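Local coordinates for putative metal-dependent hydrolase (Bacillus subtilis, PDB 6KNS), which binds zinc and calcium ions in a metallo-beta-lactamase fold and is probably a metal-dependent hydrolase, perhaps related to tRNA 3'-processing endoribonucleases, at residues 172-186 / 195-209. Residues are numbered along the deposited sequence; the frame is centred on the assembly and turned at random.
Sequences SENADLLISECNFYA and HMNSLEAGRIAKEAG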
loop_
_atom_site.group_PDB
_atom_site.type_symbol
_atom_site.label_atom_id
_atom_site.label_comp_id
_atom_site.label_asym_id
_atom_site.label_seq_id
_atom_site.Cartn_x
_atom_site.Cartn_y
_atom_site.Cartn_z
ATOM N N SER A 172 -24.983 17.623 0.376
ATOM C CA SER A 172 -24.641 17.290 1.759
ATOM C C SER A 172 -25.727 17.717 2.747
ATOM O O SER A 172 -25.518 17.604 3.957
ATOM C CB SER A 172 -23.335 17.981 2.171
ATOM O OG SER A 172 -22.285 17.736 1.243
ATOM N N GLU A 173 -26.875 18.190 2.247
ATOM C CA GLU A 173 -27.909 18.766 3.101
ATOM C C GLU A 173 -28.325 17.888 4.291
ATOM O O GLU A 173 -28.754 16.741 4.144
ATOM C CB GLU A 173 -29.170 19.160 2.295
ATOM C CG GLU A 173 -30.120 19.996 3.145
ATOM C CD GLU A 173 -31.214 20.703 2.344
ATOM O OE1 GLU A 173 -31.573 20.231 1.243
ATOM O OE2 GLU A 173 -31.721 21.723 2.845
ATOM N N ASN A 174 -28.183 18.461 5.474
ATOM C CA ASN A 174 -28.533 17.806 6.719
ATOM C C ASN A 174 -27.742 16.549 7.043
ATOM O O ASN A 174 -28.163 15.783 7.884
ATOM C CB ASN A 174 -30.037 17.557 6.791
ATOM C CG ASN A 174 -30.844 18.837 6.638
ATOM O OD1 ASN A 174 -31.899 18.835 6.007
ATOM N ND2 ASN A 174 -30.353 19.934 7.209
ATOM N N ALA A 175 -26.588 16.333 6.413
ATOM C CA ALA A 175 -25.739 15.185 6.791
ATOM C C ALA A 175 -25.396 15.281 8.276
ATOM O O ALA A 175 -25.105 16.373 8.796
ATOM C CB ALA A 175 -24.473 15.155 5.965
ATOM N N ASP A 176 -25.406 14.142 8.962
ATOM C CA ASP A 176 -24.932 14.119 10.362
ATOM C C ASP A 176 -23.424 14.372 10.459
ATOM O O ASP A 176 -22.974 15.057 11.373
ATOM C CB ASP A 176 -25.304 12.801 11.037
ATOM C CG ASP A 176 -26.803 12.569 11.016
ATOM O OD1 ASP A 176 -27.520 13.317 11.717
ATOM O OD2 ASP A 176 -27.274 11.689 10.263
ATOM N N LEU A 177 -22.667 13.828 9.514
ATOM C CA LEU A 177 -21.198 13.942 9.496
ATOM C C LEU A 177 -20.810 14.247 8.070
ATOM O O LEU A 177 -21.223 13.550 7.149
ATOM C CB LEU A 177 -20.510 12.645 9.960
ATOM C CG LEU A 177 -18.980 12.555 9.846
ATOM C CD1 LEU A 177 -18.315 13.542 10.749
ATOM C CD2 LEU A 177 -18.467 11.161 10.160
ATOM N N LEU A 178 -20.079 15.333 7.890
ATOM C CA LEU A 178 -19.478 15.643 6.616
ATOM C C LEU A 178 -17.996 15.358 6.750
ATOM O O LEU A 178 -17.311 16.055 7.500
ATOM C CB LEU A 178 -19.655 17.119 6.270
ATOM C CG LEU A 178 -18.933 17.615 5.015
ATOM C CD1 LEU A 178 -19.390 16.843 3.775
ATOM C CD2 LEU A 178 -19.179 19.111 4.825
ATOM N N ILE A 179 -17.530 14.372 5.996
ATOM C CA ILE A 179 -16.121 14.113 5.833
ATOM C C ILE A 179 -15.620 14.830 4.555
ATOM O O ILE A 179 -15.942 14.435 3.447
ATOM C CB ILE A 179 -15.830 12.628 5.760
ATOM C CG1 ILE A 179 -16.480 11.902 6.960
ATOM C CG2 ILE A 179 -14.303 12.438 5.709
ATOM C CD1 ILE A 179 -16.329 10.344 6.915
ATOM N N SER A 180 -14.833 15.891 4.752
ATOM C CA SER A 180 -14.358 16.728 3.690
ATOM C C SER A 180 -12.870 16.649 3.600
ATOM O O SER A 180 -12.168 16.749 4.597
ATOM C CB SER A 180 -14.710 18.193 3.922
ATOM O OG SER A 180 -14.280 18.965 2.816
ATOM N N GLU A 181 -12.404 16.488 2.375
ATOM C CA GLU A 181 -11.019 16.648 2.072
ATOM C C GLU A 181 -10.635 18.076 2.502
ATOM O O GLU A 181 -11.472 18.993 2.521
ATOM C CB GLU A 181 -10.766 16.356 0.586
ATOM C CG GLU A 181 -11.088 17.454 -0.415
ATOM C CD GLU A 181 -9.832 17.854 -1.195
ATOM O OE1 GLU A 181 -9.055 18.717 -0.699
ATOM O OE2 GLU A 181 -9.612 17.264 -2.283
ATOM N N CYS A 182 -9.386 18.234 2.903
ATOM C CA CYS A 182 -8.889 19.514 3.308
ATOM C C CYS A 182 -7.392 19.540 3.120
ATOM O O CYS A 182 -6.653 19.639 4.071
ATOM C CB CYS A 182 -9.276 19.720 4.771
ATOM S SG CYS A 182 -8.962 21.350 5.416
ATOM N N ASN A 183 -6.942 19.454 1.885
ATOM C CA ASN A 183 -5.528 19.286 1.599
ATOM C C ASN A 183 -4.735 20.597 1.721
ATOM O O ASN A 183 -3.523 20.550 1.717
ATOM C CB ASN A 183 -5.349 18.699 0.188
ATOM C CG ASN A 183 -4.138 17.754 0.089
ATOM O OD1 ASN A 183 -3.069 18.010 0.660
ATOM N ND2 ASN A 183 -4.312 16.669 -0.592
ATOM N N PHE A 184 -5.423 21.748 1.805
ATOM C CA PHE A 184 -4.786 23.075 1.845
ATOM C C PHE A 184 -5.255 23.953 3.001
ATOM O O PHE A 184 -6.370 23.782 3.479
ATOM C CB PHE A 184 -5.032 23.814 0.517
ATOM C CG PHE A 184 -4.240 23.257 -0.629
ATOM C CD1 PHE A 184 -3.051 23.812 -0.992
ATOM C CD2 PHE A 184 -4.691 22.163 -1.332
ATOM C CE1 PHE A 184 -2.302 23.276 -2.066
ATOM C CE2 PHE A 184 -3.957 21.613 -2.382
ATOM C CZ PHE A 184 -2.777 22.172 -2.757
ATOM N N TYR A 185 -4.391 24.889 3.438
ATOM C CA TYR A 185 -4.675 25.814 4.541
ATOM C C TYR A 185 -5.451 27.018 4.016
ATOM O O TYR A 185 -5.543 27.229 2.808
ATOM C CB TYR A 185 -3.365 26.254 5.241
ATOM C CG TYR A 185 -2.701 25.094 5.988
ATOM C CD1 TYR A 185 -1.808 24.227 5.352
ATOM C CD2 TYR A 185 -3.046 24.808 7.309
ATOM C CE1 TYR A 185 -1.225 23.148 6.044
ATOM C CE2 TYR A 185 -2.484 23.740 8.005
ATOM C CZ TYR A 185 -1.588 22.898 7.356
ATOM O OH TYR A 185 -1.029 21.864 8.044
ATOM N N ALA A 186 -5.984 27.816 4.934
ATOM C CA ALA A 186 -6.927 28.899 4.625
ATOM C C ALA A 186 -6.347 29.923 3.686
ATOM O O ALA A 186 -7.071 30.499 2.888
ATOM C CB ALA A 186 -7.406 29.600 5.933
ATOM N N HIS A 195 -8.303 20.373 -5.165
ATOM C CA HIS A 195 -8.494 20.204 -3.719
ATOM C C HIS A 195 -9.128 21.426 -3.060
ATOM O O HIS A 195 -9.251 22.492 -3.654
ATOM C CB HIS A 195 -7.167 19.887 -3.026
ATOM C CG HIS A 195 -6.577 18.573 -3.410
ATOM N ND1 HIS A 195 -7.253 17.373 -3.272
ATOM C CD2 HIS A 195 -5.355 18.263 -3.911
ATOM C CE1 HIS A 195 -6.469 16.386 -3.670
ATOM N NE2 HIS A 195 -5.327 16.902 -4.093
ATOM N N MET A 196 -9.531 21.252 -1.812
ATOM C CA MET A 196 -10.121 22.337 -1.023
ATOM C C MET A 196 -9.254 22.750 0.163
ATOM O O MET A 196 -8.371 22.010 0.584
ATOM C CB MET A 196 -11.497 21.897 -0.518
ATOM C CG MET A 196 -12.594 22.076 -1.588
ATOM S SD MET A 196 -14.249 21.772 -0.956
ATOM C CE MET A 196 -14.190 19.988 -0.704
ATOM N N ASN A 197 -9.525 23.945 0.694
ATOM C CA ASN A 197 -8.936 24.367 1.947
ATOM C C ASN A 197 -9.957 24.353 3.106
ATOM O O ASN A 197 -11.138 24.017 2.954
ATOM C CB ASN A 197 -8.232 25.741 1.816
ATOM C CG ASN A 197 -9.202 26.918 1.572
ATOM O OD1 ASN A 197 -10.409 26.860 1.859
ATOM N ND2 ASN A 197 -8.655 27.998 1.057
ATOM N N SER A 198 -9.452 24.707 4.264
ATOM C CA SER A 198 -10.210 24.756 5.498
ATOM C C SER A 198 -11.457 25.635 5.426
ATOM O O SER A 198 -12.509 25.229 5.916
ATOM C CB SER A 198 -9.266 25.221 6.643
ATOM O OG SER A 198 -8.515 26.375 6.230
ATOM N N LEU A 199 -11.364 26.807 4.794
ATOM C CA LEU A 199 -12.514 27.703 4.689
ATOM C C LEU A 199 -13.625 27.089 3.832
ATOM O O LEU A 199 -14.819 27.237 4.120
ATOM C CB LEU A 199 -12.094 29.057 4.128
ATOM C CG LEU A 199 -10.973 29.783 4.893
ATOM C CD1 LEU A 199 -10.621 31.140 4.219
ATOM C CD2 LEU A 199 -11.333 30.006 6.362
ATOM N N GLU A 200 -13.215 26.374 2.788
ATOM C CA GLU A 200 -14.153 25.769 1.847
ATOM C C GLU A 200 -14.876 24.578 2.474
ATOM O O GLU A 200 -16.108 24.439 2.344
ATOM C CB GLU A 200 -13.431 25.395 0.560
ATOM C CG GLU A 200 -13.090 26.663 -0.275
ATOM C CD GLU A 200 -11.977 26.468 -1.304
ATOM O OE1 GLU A 200 -11.137 25.548 -1.163
ATOM O OE2 GLU A 200 -11.920 27.280 -2.250
ATOM N N ALA A 201 -14.124 23.748 3.185
ATOM C CA ALA A 201 -14.731 22.664 3.936
ATOM C C ALA A 201 -15.736 23.273 4.932
ATOM O O ALA A 201 -16.844 22.782 5.078
ATOM C CB ALA A 201 -13.668 21.841 4.643
ATOM N N GLY A 202 -15.340 24.335 5.617
ATOM C CA GLY A 202 -16.208 24.973 6.599
ATOM C C GLY A 202 -17.495 25.498 5.989
ATOM O O GLY A 202 -18.581 25.405 6.577
ATOM N N ARG A 203 -17.355 26.060 4.801
ATOM C CA ARG A 203 -18.465 26.664 4.116
ATOM C C ARG A 203 -19.495 25.609 3.786
ATOM O O ARG A 203 -20.690 25.830 3.969
ATOM C CB ARG A 203 -17.971 27.347 2.846
ATOM C CG ARG A 203 -19.113 27.884 2.001
ATOM C CD ARG A 203 -18.625 28.787 0.890
ATOM N NE ARG A 203 -19.772 29.470 0.261
ATOM C CZ ARG A 203 -19.780 30.022 -0.945
ATOM N NH1 ARG A 203 -18.714 29.974 -1.727
ATOM N NH2 ARG A 203 -20.888 30.623 -1.377
ATOM N N ILE A 204 -19.031 24.444 3.342
ATOM C CA ILE A 204 -19.949 23.352 2.999
ATOM C C ILE A 204 -20.714 22.888 4.224
ATOM O O ILE A 204 -21.946 22.813 4.188
ATOM C CB ILE A 204 -19.287 22.152 2.319
ATOM C CG1 ILE A 204 -18.685 22.542 0.960
ATOM C CG2 ILE A 204 -20.318 21.097 2.091
ATOM C CD1 ILE A 204 -17.591 21.542 0.401
ATOM N N ALA A 205 -20.005 22.630 5.313
ATOM C CA ALA A 205 -20.635 22.192 6.553
ATOM C C ALA A 205 -21.665 23.257 6.993
ATOM O O ALA A 205 -22.776 22.937 7.421
ATOM C CB ALA A 205 -19.584 21.995 7.619
ATOM N N LYS A 206 -21.285 24.523 6.862
ATOM C CA LYS A 206 -22.139 25.622 7.325
ATOM C C LYS A 206 -23.421 25.679 6.517
ATOM O O LYS A 206 -24.508 25.551 7.070
ATOM C CB LYS A 206 -21.428 26.979 7.251
ATOM C CG LYS A 206 -22.378 28.158 7.483
ATOM C CD LYS A 206 -21.637 29.475 7.501
ATOM C CE LYS A 206 -22.574 30.600 7.892
ATOM N NZ LYS A 206 -22.039 31.861 7.339
ATOM N N GLU A 207 -23.288 25.841 5.207
ATOM C CA GLU A 207 -24.468 26.073 4.369
ATOM C C GLU A 207 -25.330 24.828 4.220
ATOM O O GLU A 207 -26.524 24.943 3.992
ATOM C CB GLU A 207 -24.061 26.632 3.020
ATOM C CG GLU A 207 -23.433 27.985 3.179
ATOM C CD GLU A 207 -23.322 28.748 1.896
ATOM O OE1 GLU A 207 -24.286 28.710 1.103
ATOM O OE2 GLU A 207 -22.277 29.413 1.684
ATOM N N ALA A 208 -24.728 23.649 4.390
ATOM C CA ALA A 208 -25.490 22.388 4.344
ATOM C C ALA A 208 -26.193 22.096 5.678
ATOM O O ALA A 208 -27.028 21.205 5.759
ATOM C CB ALA A 208 -24.581 21.237 3.983
ATOM N N GLY A 209 -25.839 22.821 6.731
ATOM C CA GLY A 209 -26.266 22.439 8.090
ATOM C C GLY A 209 -25.759 21.054 8.503
ATOM O O GLY A 209 -26.510 20.249 8.996
#
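E181 OE2 takes two N-H groups: H195 ND1, 2.6 Å away and in the imidazole plane, on its syn lone pair, and the backbone N of S162. The other oxygen, OE1, is met from above the carboxylate plane by M196 N at 2.8 Å, so both oxygens tie the end of strand 177-181 to the lead-in of helix 198-208. These two belong to a beta-alpha-beta unit of the metallo-beta-lactamase fold, completed by strand 212-216, and run nearly antiparallel (156°), their axes 8.7 Å apart. The carboxylate probably fixes the rotation of H195, whose side chain comes within about 5 Å, nearest atoms, of a zinc ion and lies beside its ligand D161; N183 CB sits over the imidazole face.

Further on, F184 N bonds to M196 O, while N197 and E200 close a capping box at the helix start. Small residues meet where helix and strand face each other: A201 CB lies 3.5 Å from S180 OG, whose hydroxyl donates to E181 O. L178, with CG anti to its own N (chi1 174°), sends CD2 against I204 CG2 at 3.6 Å. At the other end of the helix, where G209 closes a Schellman motif, N174 N donates almost straight (175°) to A208 O, 3.0 Å away.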